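Local coordinates for thiamine-binding periplasmic protein (Escherichia coli, PDB 2QRY), which binds thiamine, thiamine phosphate and thiamine diphosphate with high affinity as the periplasmic solute-binding component of the ThiBPQ ABC transporter for thiamine import, at residues N88-A93 and D118-F123; P23-Y28 and P259-K264; A223-E228 and D232-A237. All blocks are in the same frame, centred on the assembly; numbering follows the deposited sequence.

Interaction 1. Residues N88-A93 and D118-F123; sequences NLLDAA and DTFVPF
The ring of Phe120 overlaps two aliphatic groups one helical turn apart, the CD2 methyl of Leu90 and the CB methyl of Ala93. Leu90 CD2 comes in at the root of the ring, 3.4 Å from Phe120 CD2, while Ala93 CB meets the far end, 3.3 Å from Phe120 CZ. Both approach obliquely and press tightly. Phe120 CG lies beside its backbone N and anti to the carbonyl carbon (chi1 -52°), which carries the ring out to the helix. The Leu90 and Phe120 side chains run antiparallel past one another. A small alanine suits the position beside CZ, where its single methyl already lies this close to the ring. Within its own segment, Thr119 lays CG2 over the centre of the ring, 3.7 Å above the plane. A serine in place of Phe120 would probably open a gap beside Leu90 and Ala93 and bring a hydroxyl into apolar surroundings. All three contact residues are buried. Phe99 packs edge-to-face with Phe120, Val249 and Ala251 of strand 243-252 touch it too, and Leu90 reaches Pro310 of helix 310-328, so the contact wedges the start of helix 90-96 against the approach to strand 121-133.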
ATOM      1  N   ASN A  88      -2.772  -3.234   8.094  1.00 23.86           N
ATOM      2  CA  ASN A  88      -2.355  -4.573   8.494  1.00 24.72           C
ATOM      3  C   ASN A  88      -1.161  -4.599   9.441  1.00 25.73           C
ATOM      4  O   ASN A  88      -0.849  -5.641  10.019  1.00 26.99           O
ATOM      5  CB  ASN A  88      -2.021  -5.418   7.259  1.00 25.51           C
ATOM      6  CG  ASN A  88      -3.208  -5.597   6.337  1.00 26.54           C
ATOM      7  OD1 ASN A  88      -4.307  -5.947   6.775  1.00 26.17           O
ATOM      8  ND2 ASN A  88      -2.992  -5.368   5.048  1.00 28.29           N
ATOM      9  N   LEU A  89      -0.493  -3.466   9.612  1.00 25.16           N
ATOM     10  CA  LEU A  89       0.681  -3.423  10.473  1.00 25.34           C
ATOM     11  C   LEU A  89       0.471  -2.643  11.762  1.00 26.56           C
ATOM     12  O   LEU A  89       1.390  -2.544  12.572  1.00 25.64           O
ATOM     13  CB  LEU A  89       1.855  -2.806   9.718  1.00 23.67           C
ATOM     14  CG  LEU A  89       2.363  -3.487   8.447  1.00 24.77           C
ATOM     15  CD1 LEU A  89       3.314  -2.541   7.719  1.00 19.42           C
ATOM     16  CD2 LEU A  89       3.064  -4.797   8.809  1.00 23.54           C
ATOM     17  N   LEU A  90      -0.725  -2.085  11.950  1.00 27.92           N
ATOM     18  CA  LEU A  90      -1.026  -1.283  13.141  1.00 28.88           C
ATOM     19  C   LEU A  90      -0.655  -1.921  14.481  1.00 29.84           C
ATOM     20  O   LEU A  90       0.070  -1.327  15.274  1.00 31.04           O
ATOM     21  CB  LEU A  90      -2.507  -0.910  13.175  1.00 28.49           C
ATOM     22  CG  LEU A  90      -3.066  -0.066  12.030  1.00 29.55           C
ATOM     23  CD1 LEU A  90      -4.535   0.254  12.323  1.00 31.41           C
ATOM     24  CD2 LEU A  90      -2.262   1.217  11.876  1.00 28.22           C
ATOM     25  N   ASP A  91      -1.160  -3.120  14.731  1.00 29.74           N
ATOM     26  CA  ASP A  91      -0.885  -3.812  15.982  1.00 31.11           C
ATOM     27  C   ASP A  91       0.620  -3.958  16.184  1.00 31.07           C
ATOM     28  O   ASP A  91       1.158  -3.621  17.243  1.00 30.26           O
ATOM     29  CB  ASP A  91      -1.535  -5.195  15.958  1.00 33.82           C
ATOM     30  CG  ASP A  91      -1.775  -5.750  17.343  1.00 37.56           C
ATOM     31  OD1 ASP A  91      -2.716  -5.270  18.014  1.00 38.98           O
ATOM     32  OD2 ASP A  91      -1.026  -6.661  17.764  1.00 39.68           O
ATOM     33  N   ALA A  92       1.288  -4.467  15.153  1.00 29.56           N
ATOM     34  CA  ALA A  92       2.730  -4.681  15.177  1.00 27.53           C
ATOM     35  C   ALA A  92       3.474  -3.385  15.481  1.00 27.54           C
ATOM     36  O   ALA A  92       4.428  -3.381  16.264  1.00 26.14           O
ATOM     37  CB  ALA A  92       3.189  -5.246  13.844  1.00 26.65           C
ATOM     38  N   ALA A  93       3.028  -2.292  14.867  1.00 26.06           N
ATOM     39  CA  ALA A  93       3.652  -0.985  15.069  1.00 27.75           C
ATOM     40  C   ALA A  93       3.478  -0.465  16.498  1.00 28.31           C
ATOM     41  O   ALA A  93       4.455  -0.102  17.149  1.00 26.62           O
ATOM     42  CB  ALA A  93       3.085   0.031  14.079  1.00 23.94           C
ATOM     43  N   ASP A 118      -5.693   6.604  17.850  1.00 38.66           N
ATOM     44  CA  ASP A 118      -5.003   7.766  18.403  1.00 38.44           C
ATOM     45  C   ASP A 118      -3.590   7.978  17.866  1.00 38.43           C
ATOM     46  O   ASP A 118      -3.044   9.085  17.959  1.00 38.36           O
ATOM     47  CB  ASP A 118      -4.952   7.645  19.931  1.00 40.34           C
ATOM     48  N   THR A 119      -3.006   6.930  17.291  1.00 37.02           N
ATOM     49  CA  THR A 119      -1.636   7.004  16.797  1.00 35.36           C
ATOM     50  C   THR A 119      -1.422   7.123  15.287  1.00 34.08           C
ATOM     51  O   THR A 119      -0.763   8.051  14.815  1.00 32.22           O
ATOM     52  CB  THR A 119      -0.839   5.781  17.300  1.00 36.58           C
ATOM     53  OG1 THR A 119      -0.929   5.715  18.729  1.00 37.10           O
ATOM     54  CG2 THR A 119       0.632   5.877  16.880  1.00 36.49           C
ATOM     55  N   PHE A 120      -1.970   6.174  14.536  1.00 32.71           N
ATOM     56  CA  PHE A 120      -1.794   6.149  13.087  1.00 31.68           C
ATOM     57  C   PHE A 120      -2.883   6.879  12.298  1.00 31.31           C
ATOM     58  O   PHE A 120      -4.069   6.571  12.406  1.00 31.35           O
ATOM     59  CB  PHE A 120      -1.667   4.692  12.643  1.00 29.78           C
ATOM     60  CG  PHE A 120      -0.627   3.934  13.415  1.00 30.44           C
ATOM     61  CD1 PHE A 120       0.726   4.150  13.179  1.00 30.47           C
ATOM     62  CD2 PHE A 120      -0.996   3.076  14.442  1.00 31.07           C
ATOM     63  CE1 PHE A 120       1.701   3.528  13.960  1.00 30.93           C
ATOM     64  CE2 PHE A 120      -0.030   2.448  15.231  1.00 32.10           C
ATOM     65  CZ  PHE A 120       1.321   2.678  14.989  1.00 31.94           C
ATOM     66  N   VAL A 121      -2.452   7.844  11.495  1.00 30.62           N
ATOM     67  CA  VAL A 121      -3.350   8.654  10.685  1.00 30.49           C
ATOM     68  C   VAL A 121      -3.383   8.205   9.221  1.00 30.87           C
ATOM     69  O   VAL A 121      -2.350   8.142   8.552  1.00 30.81           O
ATOM     70  CB  VAL A 121      -2.920  10.140  10.719  1.00 28.91           C
ATOM     71  CG1 VAL A 121      -3.971  11.005  10.042  1.00 28.71           C
ATOM     72  CG2 VAL A 121      -2.692  10.586  12.151  1.00 30.68           C
ATOM     73  N   PRO A 122      -4.578   7.888   8.704  1.00 30.02           N
ATOM     74  CA  PRO A 122      -4.682   7.458   7.309  1.00 28.79           C
ATOM     75  C   PRO A 122      -4.465   8.633   6.364  1.00 28.42           C
ATOM     76  O   PRO A 122      -4.770   9.776   6.711  1.00 28.14           O
ATOM     77  CB  PRO A 122      -6.114   6.935   7.208  1.00 28.65           C
ATOM     78  CG  PRO A 122      -6.440   6.529   8.591  1.00 30.70           C
ATOM     79  CD  PRO A 122      -5.834   7.629   9.427  1.00 29.63           C
ATOM     80  N   PHE A 123      -3.937   8.355   5.175  1.00 27.40           N
ATOM     81  CA  PHE A 123      -3.740   9.400   4.182  1.00 25.87           C
ATOM     82  C   PHE A 123      -4.309   8.980   2.826  1.00 25.48           C
ATOM     83  O   PHE A 123      -4.462   9.808   1.929  1.00 26.74           O
ATOM     84  CB  PHE A 123      -2.261   9.825   4.096  1.00 27.26           C
ATOM     85  CG  PHE A 123      -1.315   8.758   3.606  1.00 26.55           C
ATOM     86  CD1 PHE A 123      -1.181   8.494   2.246  1.00 26.00           C
ATOM     87  CD2 PHE A 123      -0.486   8.085   4.501  1.00 26.06           C
ATOM     88  CE1 PHE A 123      -0.232   7.589   1.788  1.00 25.98           C
ATOM     89  CE2 PHE A 123       0.467   7.177   4.052  1.00 23.11           C
ATOM     90  CZ  PHE A 123       0.594   6.930   2.697  1.00 24.67           C
TER

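Interaction 2. Residues P23-Y28 and P259-K264; sequences PVLTVY and PELAQK
Leu25 pushes its CD2 methyl against the backbone of helix 259-269, 3.7 Å from Ala262 N and 3.9 Å from Ala262 CA. This is the close part of the contact. With CG anti to the backbone N (chi1 -160°), Leu25 extends from the strand toward the helix and lays that methyl between two successive helical residues, reaching Leu261 CB at 3.9 Å as well. Ala262 suits this place because its short side chain lets the helix come near: the two backbones approach to 6.8 Å between Leu25 CA and Ala262 CA. Leu261 answers from the helix, its CD1 lying 4.0 Å from Leu25 CB, so the two leucines interlock, each offering a methyl to the other's CB. The first torsion of Leu261, -110°, lies near an eclipsed arrangement and brings CD1 alongside Leu25 CB. Leu25, Leu261 and Ala262 are all buried, and the side chains that meet are all apolar.

Toward the N terminus the packing slackens. Pro23 also faces the helix from its CB, but its CG stays 4.3 Å from Leu261 CD1, and the residue is partly exposed at the margin of the contact. Glu260 and Lys264, on the solvent side of the helix, are charged residues that take no part. Pro259 fits the first turn of the helix, where a backbone N-H is not needed for the helical bonding pattern.

The strands here follow the order 54-59, 24-29, 81-86, 243-252, 121-133, the first three parallel and 243-252 the antiparallel strand that returns from the other domain. Such a sheet, with a helix after the returning strand covering one face, is characteristic of the type 2 periplasmic-binding-protein fold.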
ATOM      1  N   PRO A  23      14.403  24.244  10.331  1.00 34.52           N
ATOM      2  CA  PRO A  23      14.450  22.986  11.082  1.00 35.46           C
ATOM      3  C   PRO A  23      14.032  21.861  10.130  1.00 36.57           C
ATOM      4  O   PRO A  23      13.187  22.067   9.256  1.00 38.10           O
ATOM      5  CB  PRO A  23      13.440  23.216  12.201  1.00 34.66           C
ATOM      6  CG  PRO A  23      12.446  24.148  11.569  1.00 34.05           C
ATOM      7  CD  PRO A  23      13.337  25.124  10.842  1.00 34.70           C
ATOM      8  N   VAL A  24      14.621  20.681  10.292  1.00 37.58           N
ATOM      9  CA  VAL A  24      14.315  19.547   9.420  1.00 36.06           C
ATOM     10  C   VAL A  24      13.287  18.573   9.995  1.00 35.27           C
ATOM     11  O   VAL A  24      13.253  18.313  11.198  1.00 36.67           O
ATOM     12  CB  VAL A  24      15.592  18.743   9.098  1.00 36.76           C
ATOM     13  CG1 VAL A  24      15.287  17.672   8.058  1.00 38.85           C
ATOM     14  CG2 VAL A  24      16.684  19.670   8.605  1.00 35.93           C
ATOM     15  N   LEU A  25      12.442  18.041   9.119  1.00 32.71           N
ATOM     16  CA  LEU A  25      11.436  17.067   9.519  1.00 30.71           C
ATOM     17  C   LEU A  25      11.677  15.859   8.611  1.00 29.13           C
ATOM     18  O   LEU A  25      11.356  15.877   7.420  1.00 28.35           O
ATOM     19  CB  LEU A  25      10.029  17.647   9.323  1.00 31.00           C
ATOM     20  CG  LEU A  25       8.827  17.050  10.075  1.00 31.06           C
ATOM     21  CD1 LEU A  25       8.241  15.887   9.318  1.00 32.39           C
ATOM     22  CD2 LEU A  25       9.251  16.642  11.468  1.00 29.74           C
ATOM     23  N   THR A  26      12.275  14.821   9.181  1.00 27.77           N
ATOM     24  CA  THR A  26      12.607  13.607   8.443  1.00 27.14           C
ATOM     25  C   THR A  26      11.443  12.631   8.367  1.00 26.32           C
ATOM     26  O   THR A  26      10.938  12.176   9.389  1.00 27.14           O
ATOM     27  CB  THR A  26      13.822  12.910   9.088  1.00 28.27           C
ATOM     28  OG1 THR A  26      14.947  13.795   9.034  1.00 28.23           O
ATOM     29  CG2 THR A  26      14.165  11.620   8.357  1.00 27.32           C
ATOM     30  N   VAL A  27      11.028  12.307   7.148  1.00 25.55           N
ATOM     31  CA  VAL A  27       9.911  11.393   6.948  1.00 24.89           C
ATOM     32  C   VAL A  27      10.266  10.126   6.156  1.00 24.76           C
ATOM     33  O   VAL A  27      10.471  10.189   4.941  1.00 23.53           O
ATOM     34  CB  VAL A  27       8.749  12.103   6.214  1.00 26.72           C
ATOM     35  CG1 VAL A  27       7.568  11.147   6.057  1.00 23.08           C
ATOM     36  CG2 VAL A  27       8.335  13.363   6.980  1.00 24.98           C
ATOM     37  N   TYR A  28      10.330   8.986   6.845  1.00 22.45           N
ATOM     38  CA  TYR A  28      10.616   7.709   6.194  1.00 22.16           C
ATOM     39  C   TYR A  28       9.405   7.282   5.357  1.00 21.99           C
ATOM     40  O   TYR A  28       8.267   7.369   5.815  1.00 21.88           O
ATOM     41  CB  TYR A  28      10.885   6.613   7.228  1.00 21.32           C
ATOM     42  CG  TYR A  28      12.252   6.628   7.871  1.00 23.44           C
ATOM     43  CD1 TYR A  28      13.199   7.601   7.547  1.00 24.43           C
ATOM     44  CD2 TYR A  28      12.604   5.652   8.797  1.00 24.02           C
ATOM     45  CE1 TYR A  28      14.463   7.595   8.133  1.00 25.57           C
ATOM     46  CE2 TYR A  28      13.858   5.633   9.385  1.00 25.64           C
ATOM     47  CZ  TYR A  28      14.783   6.605   9.051  1.00 26.99           C
ATOM     48  OH  TYR A  28      16.027   6.579   9.637  1.00 30.25           O
ATOM     49  N   PRO A 259       8.658  17.062  17.874  1.00 29.12           N
ATOM     50  CA  PRO A 259       7.264  16.649  18.079  1.00 30.51           C
ATOM     51  C   PRO A 259       6.245  17.568  17.409  1.00 32.09           C
ATOM     52  O   PRO A 259       5.433  17.123  16.602  1.00 33.20           O
ATOM     53  CB  PRO A 259       7.110  16.665  19.599  1.00 29.10           C
ATOM     54  CG  PRO A 259       8.489  16.454  20.098  1.00 29.07           C
ATOM     55  CD  PRO A 259       9.323  17.290  19.167  1.00 28.76           C
ATOM     56  N   GLU A 260       6.299  18.850  17.750  1.00 33.18           N
ATOM     57  CA  GLU A 260       5.371  19.835  17.207  1.00 35.50           C
ATOM     58  C   GLU A 260       5.266  19.787  15.678  1.00 35.90           C
ATOM     59  O   GLU A 260       4.165  19.686  15.130  1.00 34.77           O
ATOM     60  CB  GLU A 260       5.779  21.239  17.667  1.00 37.53           C
ATOM     61  CG  GLU A 260       4.660  22.265  17.591  1.00 43.27           C
ATOM     62  CD  GLU A 260       5.070  23.630  18.118  1.00 47.59           C
ATOM     63  OE1 GLU A 260       5.697  23.690  19.202  1.00 49.18           O
ATOM     64  OE2 GLU A 260       4.752  24.642  17.456  1.00 49.56           O
ATOM     65  N   LEU A 261       6.403  19.866  14.989  1.00 35.62           N
ATOM     66  CA  LEU A 261       6.406  19.817  13.529  1.00 36.21           C
ATOM     67  C   LEU A 261       5.814  18.503  13.034  1.00 37.12           C
ATOM     68  O   LEU A 261       4.950  18.491  12.157  1.00 37.42           O
ATOM     69  CB  LEU A 261       7.827  19.944  12.982  1.00 36.36           C
ATOM     70  CG  LEU A 261       8.216  21.228  12.254  1.00 36.01           C
ATOM     71  CD1 LEU A 261       9.532  20.991  11.524  1.00 35.96           C
ATOM     72  CD2 LEU A 261       7.138  21.624  11.262  1.00 35.67           C
ATOM     73  N   ALA A 262       6.295  17.396  13.593  1.00 37.08           N
ATOM     74  CA  ALA A 262       5.818  16.074  13.207  1.00 37.32           C
ATOM     75  C   ALA A 262       4.298  16.045  13.219  1.00 37.64           C
ATOM     76  O   ALA A 262       3.662  15.504  12.309  1.00 36.86           O
ATOM     77  CB  ALA A 262       6.361  15.014  14.170  1.00 36.17           C
ATOM     78  N   GLN A 263       3.722  16.638  14.256  1.00 37.79           N
ATOM     79  CA  GLN A 263       2.278  16.667  14.404  1.00 39.28           C
ATOM     80  C   GLN A 263       1.602  17.641  13.447  1.00 38.56           C
ATOM     81  O   GLN A 263       0.454  17.429  13.050  1.00 37.67           O
ATOM     82  CB  GLN A 263       1.938  16.970  15.862  1.00 40.67           C
ATOM     83  CG  GLN A 263       2.593  15.949  16.775  1.00 46.52           C
ATOM     84  CD  GLN A 263       2.307  16.150  18.246  1.00 49.60           C
ATOM     85  OE1 GLN A 263       2.575  17.214  18.808  1.00 51.65           O
ATOM     86  NE2 GLN A 263       1.771  15.114  18.889  1.00 51.12           N
ATOM     87  N   LYS A 264       2.307  18.700  13.067  1.00 37.49           N
ATOM     88  CA  LYS A 264       1.736  19.651  12.130  1.00 39.14           C
ATOM     89  C   LYS A 264       1.738  18.991  10.757  1.00 38.30           C
ATOM     90  O   LYS A 264       0.909  19.297   9.902  1.00 37.02           O
ATOM     91  CB  LYS A 264       2.539  20.958  12.106  1.00 40.71           C
ATOM     92  CG  LYS A 264       2.492  21.719  13.424  1.00 44.05           C
ATOM     93  CD  LYS A 264       2.556  23.226  13.230  1.00 46.56           C
ATOM     94  CE  LYS A 264       3.904  23.692  12.704  1.00 48.21           C
ATOM     95  NZ  LYS A 264       3.942  25.185  12.582  1.00 48.67           N
TER

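Interaction 3. Residues A223-E228 and D232-A237; sequences AYHILE and DNYAAA
His225 and Tyr234 meet across a tight helix-to-strand connection, in which helix 221-229 turns back into strand 234-236, an antiparallel neighbour of strand 121-133 in the solute-binding-protein fold. Their rings cross obliquely, with centroids 4.2 Å apart and planes at 36°. Tyr234 puts its CD1 over one face of the imidazole, displaced toward the rim and 3.5 Å from His225 CG. In both residues CG sits beside the backbone N and anti to the carbonyl carbon (chi1 -62° for His225, -67° for Tyr234), which turns the two rings toward each other between helix and strand.

The opposite face of His225 is covered by its neighbour in sequence: Tyr224 CD2 lies 3.7 Å above the centre of the imidazole, and His225 ND1 lies in turn at the edge of the Tyr224 ring, in its plane. Histidine suits this place as a flat group, thin enough to fit between two tyrosines. Tyr224 also touches the bound thiamin phosphate and packs edge-to-face with Trp283; the side chain of His225 is about 5 Å from the ligand, a placement consistent with a second-shell residue behind Tyr224. Leu208 of helix 200-208 touches both His225 and Tyr234.

Nearer the solvent, Ile226 CG1 and the CB methylene of Asp232 meet more loosely, at 4.2 Å, while the carboxylate of Asp232 points off from the helix. On the face of Tyr234 turned from His225, Asn233 holds its ND2 3.5 Å above the ring plane, offset toward the rim.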
ATOM      1  N   ALA A 223      -5.913   3.854 -13.617  1.00 19.89           N
ATOM      2  CA  ALA A 223      -6.073   5.301 -13.662  1.00 21.55           C
ATOM      3  C   ALA A 223      -4.768   6.006 -14.032  1.00 23.93           C
ATOM      4  O   ALA A 223      -4.784   7.055 -14.687  1.00 23.72           O
ATOM      5  CB  ALA A 223      -6.583   5.814 -12.323  1.00 20.52           C
ATOM      6  N   TYR A 224      -3.634   5.450 -13.609  1.00 25.05           N
ATOM      7  CA  TYR A 224      -2.354   6.071 -13.957  1.00 25.69           C
ATOM      8  C   TYR A 224      -2.203   6.129 -15.472  1.00 25.73           C
ATOM      9  O   TYR A 224      -1.898   7.182 -16.038  1.00 26.94           O
ATOM     10  CB  TYR A 224      -1.164   5.291 -13.403  1.00 25.46           C
ATOM     11  CG  TYR A 224       0.127   5.707 -14.070  1.00 25.83           C
ATOM     12  CD1 TYR A 224       0.728   6.926 -13.759  1.00 25.83           C
ATOM     13  CD2 TYR A 224       0.695   4.928 -15.084  1.00 25.62           C
ATOM     14  CE1 TYR A 224       1.858   7.367 -14.443  1.00 25.70           C
ATOM     15  CE2 TYR A 224       1.823   5.360 -15.775  1.00 26.40           C
ATOM     16  CZ  TYR A 224       2.400   6.584 -15.450  1.00 27.01           C
ATOM     17  OH  TYR A 224       3.505   7.033 -16.141  1.00 27.55           O
ATOM     18  N   HIS A 225      -2.408   4.989 -16.123  1.00 23.79           N
ATOM     19  CA  HIS A 225      -2.281   4.916 -17.566  1.00 23.22           C
ATOM     20  C   HIS A 225      -3.335   5.731 -18.308  1.00 25.00           C
ATOM     21  O   HIS A 225      -3.044   6.344 -19.335  1.00 25.94           O
ATOM     22  CB  HIS A 225      -2.319   3.461 -18.021  1.00 22.30           C
ATOM     23  CG  HIS A 225      -1.189   2.635 -17.486  1.00 22.95           C
ATOM     24  ND1 HIS A 225      -1.273   1.934 -16.301  1.00 24.20           N
ATOM     25  CD2 HIS A 225       0.058   2.418 -17.963  1.00 21.68           C
ATOM     26  CE1 HIS A 225      -0.125   1.320 -16.075  1.00 23.43           C
ATOM     27  NE2 HIS A 225       0.698   1.596 -17.068  1.00 22.65           N
ATOM     28  N   ILE A 226      -4.557   5.757 -17.793  1.00 26.61           N
ATOM     29  CA  ILE A 226      -5.612   6.522 -18.443  1.00 28.57           C
ATOM     30  C   ILE A 226      -5.270   8.017 -18.503  1.00 30.55           C
ATOM     31  O   ILE A 226      -5.199   8.599 -19.580  1.00 30.72           O
ATOM     32  CB  ILE A 226      -6.961   6.355 -17.708  1.00 28.03           C
ATOM     33  CG1 ILE A 226      -7.407   4.891 -17.761  1.00 26.48           C
ATOM     34  CG2 ILE A 226      -8.019   7.254 -18.347  1.00 28.75           C
ATOM     35  CD1 ILE A 226      -8.704   4.610 -17.001  1.00 23.43           C
ATOM     36  N   LEU A 227      -5.045   8.627 -17.345  1.00 33.13           N
ATOM     37  CA  LEU A 227      -4.741  10.059 -17.264  1.00 34.60           C
ATOM     38  C   LEU A 227      -3.369  10.498 -17.793  1.00 34.82           C
ATOM     39  O   LEU A 227      -3.270  11.458 -18.562  1.00 33.11           O
ATOM     40  CB  LEU A 227      -4.883  10.549 -15.812  1.00 36.21           C
ATOM     41  CG  LEU A 227      -6.267  10.630 -15.149  1.00 39.19           C
ATOM     42  CD1 LEU A 227      -6.769   9.246 -14.737  1.00 37.51           C
ATOM     43  CD2 LEU A 227      -6.168  11.531 -13.921  1.00 40.11           C
ATOM     44  N   GLU A 228      -2.318   9.797 -17.379  1.00 33.90           N
ATOM     45  CA  GLU A 228      -0.956  10.145 -17.770  1.00 34.36           C
ATOM     46  C   GLU A 228      -0.517   9.730 -19.174  1.00 34.17           C
ATOM     47  O   GLU A 228       0.294  10.416 -19.793  1.00 32.12           O
ATOM     48  CB  GLU A 228       0.031   9.567 -16.754  1.00 37.02           C
ATOM     49  CG  GLU A 228      -0.180  10.039 -15.328  1.00 39.68           C
ATOM     50  CD  GLU A 228      -0.064  11.543 -15.196  1.00 42.07           C
ATOM     51  OE1 GLU A 228       0.831  12.125 -15.846  1.00 43.37           O
ATOM     52  OE2 GLU A 228      -0.856  12.142 -14.435  1.00 42.30           O
ATOM     53  N   ASP A 232      -6.255   3.148 -22.071  1.00 36.50           N
ATOM     54  CA  ASP A 232      -7.190   2.442 -21.207  1.00 37.03           C
ATOM     55  C   ASP A 232      -7.186   0.943 -21.489  1.00 34.64           C
ATOM     56  O   ASP A 232      -8.185   0.254 -21.278  1.00 33.57           O
ATOM     57  CB  ASP A 232      -8.602   3.018 -21.361  1.00 41.53           C
ATOM     58  CG  ASP A 232      -9.241   2.648 -22.679  1.00 46.69           C
ATOM     59  OD1 ASP A 232      -8.569   2.780 -23.727  1.00 50.84           O
ATOM     60  OD2 ASP A 232     -10.420   2.230 -22.667  1.00 50.53           O
ATOM     61  N   ASN A 233      -6.048   0.440 -21.962  1.00 31.94           N
ATOM     62  CA  ASN A 233      -5.907  -0.979 -22.254  1.00 28.66           C
ATOM     63  C   ASN A 233      -5.548  -1.785 -20.993  1.00 27.43           C
ATOM     64  O   ASN A 233      -5.722  -3.006 -20.962  1.00 26.67           O
ATOM     65  CB  ASN A 233      -4.854  -1.199 -23.349  1.00 27.52           C
ATOM     66  CG  ASN A 233      -3.497  -0.628 -22.983  1.00 28.12           C
ATOM     67  OD1 ASN A 233      -3.357   0.575 -22.749  1.00 27.39           O
ATOM     68  ND2 ASN A 233      -2.485  -1.493 -22.934  1.00 26.74           N
ATOM     69  N   TYR A 234      -5.055  -1.111 -19.954  1.00 24.80           N
ATOM     70  CA  TYR A 234      -4.714  -1.814 -18.720  1.00 23.99           C
ATOM     71  C   TYR A 234      -5.927  -1.867 -17.808  1.00 22.85           C
ATOM     72  O   TYR A 234      -6.698  -0.919 -17.739  1.00 22.98           O
ATOM     73  CB  TYR A 234      -3.553  -1.136 -17.985  1.00 22.39           C
ATOM     74  CG  TYR A 234      -2.247  -1.228 -18.729  1.00 23.09           C
ATOM     75  CD1 TYR A 234      -1.756  -0.142 -19.462  1.00 21.76           C
ATOM     76  CD2 TYR A 234      -1.536  -2.426 -18.769  1.00 24.09           C
ATOM     77  CE1 TYR A 234      -0.597  -0.253 -20.219  1.00 22.04           C
ATOM     78  CE2 TYR A 234      -0.373  -2.551 -19.530  1.00 23.51           C
ATOM     79  CZ  TYR A 234       0.087  -1.465 -20.253  1.00 23.20           C
ATOM     80  OH  TYR A 234       1.210  -1.605 -21.033  1.00 24.06           O
ATOM     81  N   ALA A 235      -6.093  -2.983 -17.109  1.00 22.54           N
ATOM     82  CA  ALA A 235      -7.225  -3.143 -16.218  1.00 21.65           C
ATOM     83  C   ALA A 235      -6.900  -3.992 -15.004  1.00 21.92           C
ATOM     84  O   ALA A 235      -5.969  -4.794 -15.014  1.00 22.45           O
ATOM     85  CB  ALA A 235      -8.392  -3.758 -16.977  1.00 22.67           C
ATOM     86  N   ALA A 236      -7.684  -3.793 -13.951  1.00 22.58           N
ATOM     87  CA  ALA A 236      -7.543  -4.539 -12.712  1.00 22.73           C
ATOM     88  C   ALA A 236      -8.700  -5.528 -12.714  1.00 22.57           C
ATOM     89  O   ALA A 236      -9.861  -5.124 -12.804  1.00 23.99           O
ATOM     90  CB  ALA A 236      -7.649  -3.600 -11.514  1.00 20.75           C
ATOM     91  N   ALA A 237      -8.385  -6.815 -12.623  1.00 23.46           N
ATOM     92  CA  ALA A 237      -9.417  -7.849 -12.635  1.00 23.49           C
ATOM     93  C   ALA A 237     -10.241  -7.827 -11.355  1.00 24.42           C
ATOM     94  O   ALA A 237      -9.702  -7.873 -10.251  1.00 24.99           O
ATOM     95  CB  ALA A 237      -8.784  -9.209 -12.833  1.00 21.12           C
TER

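In the fold
Near the N terminus, strand 24-29 opens the longest loop, which closes only when helix 259-269 returns to it in interaction 2, after 230 intervening residues. The other two contacts nest inside this loop and follow one another without crossing. Interaction 1 closes first, bringing the chain from helix 90-96 through 24 mostly irregular residues to strand 121-133. Interaction 3 comes later and is very local, with three residues between its segments. Interactions 1 and 3 lie on opposite sides of the chain's centre, 30 Å apart between centres, yet strands 121-133 and 234-236 are sheet neighbours. All three contacts reach the same mixed sheet, interaction 2 through strand 24-29, and interaction 3 includes a residue of the ligand pocket.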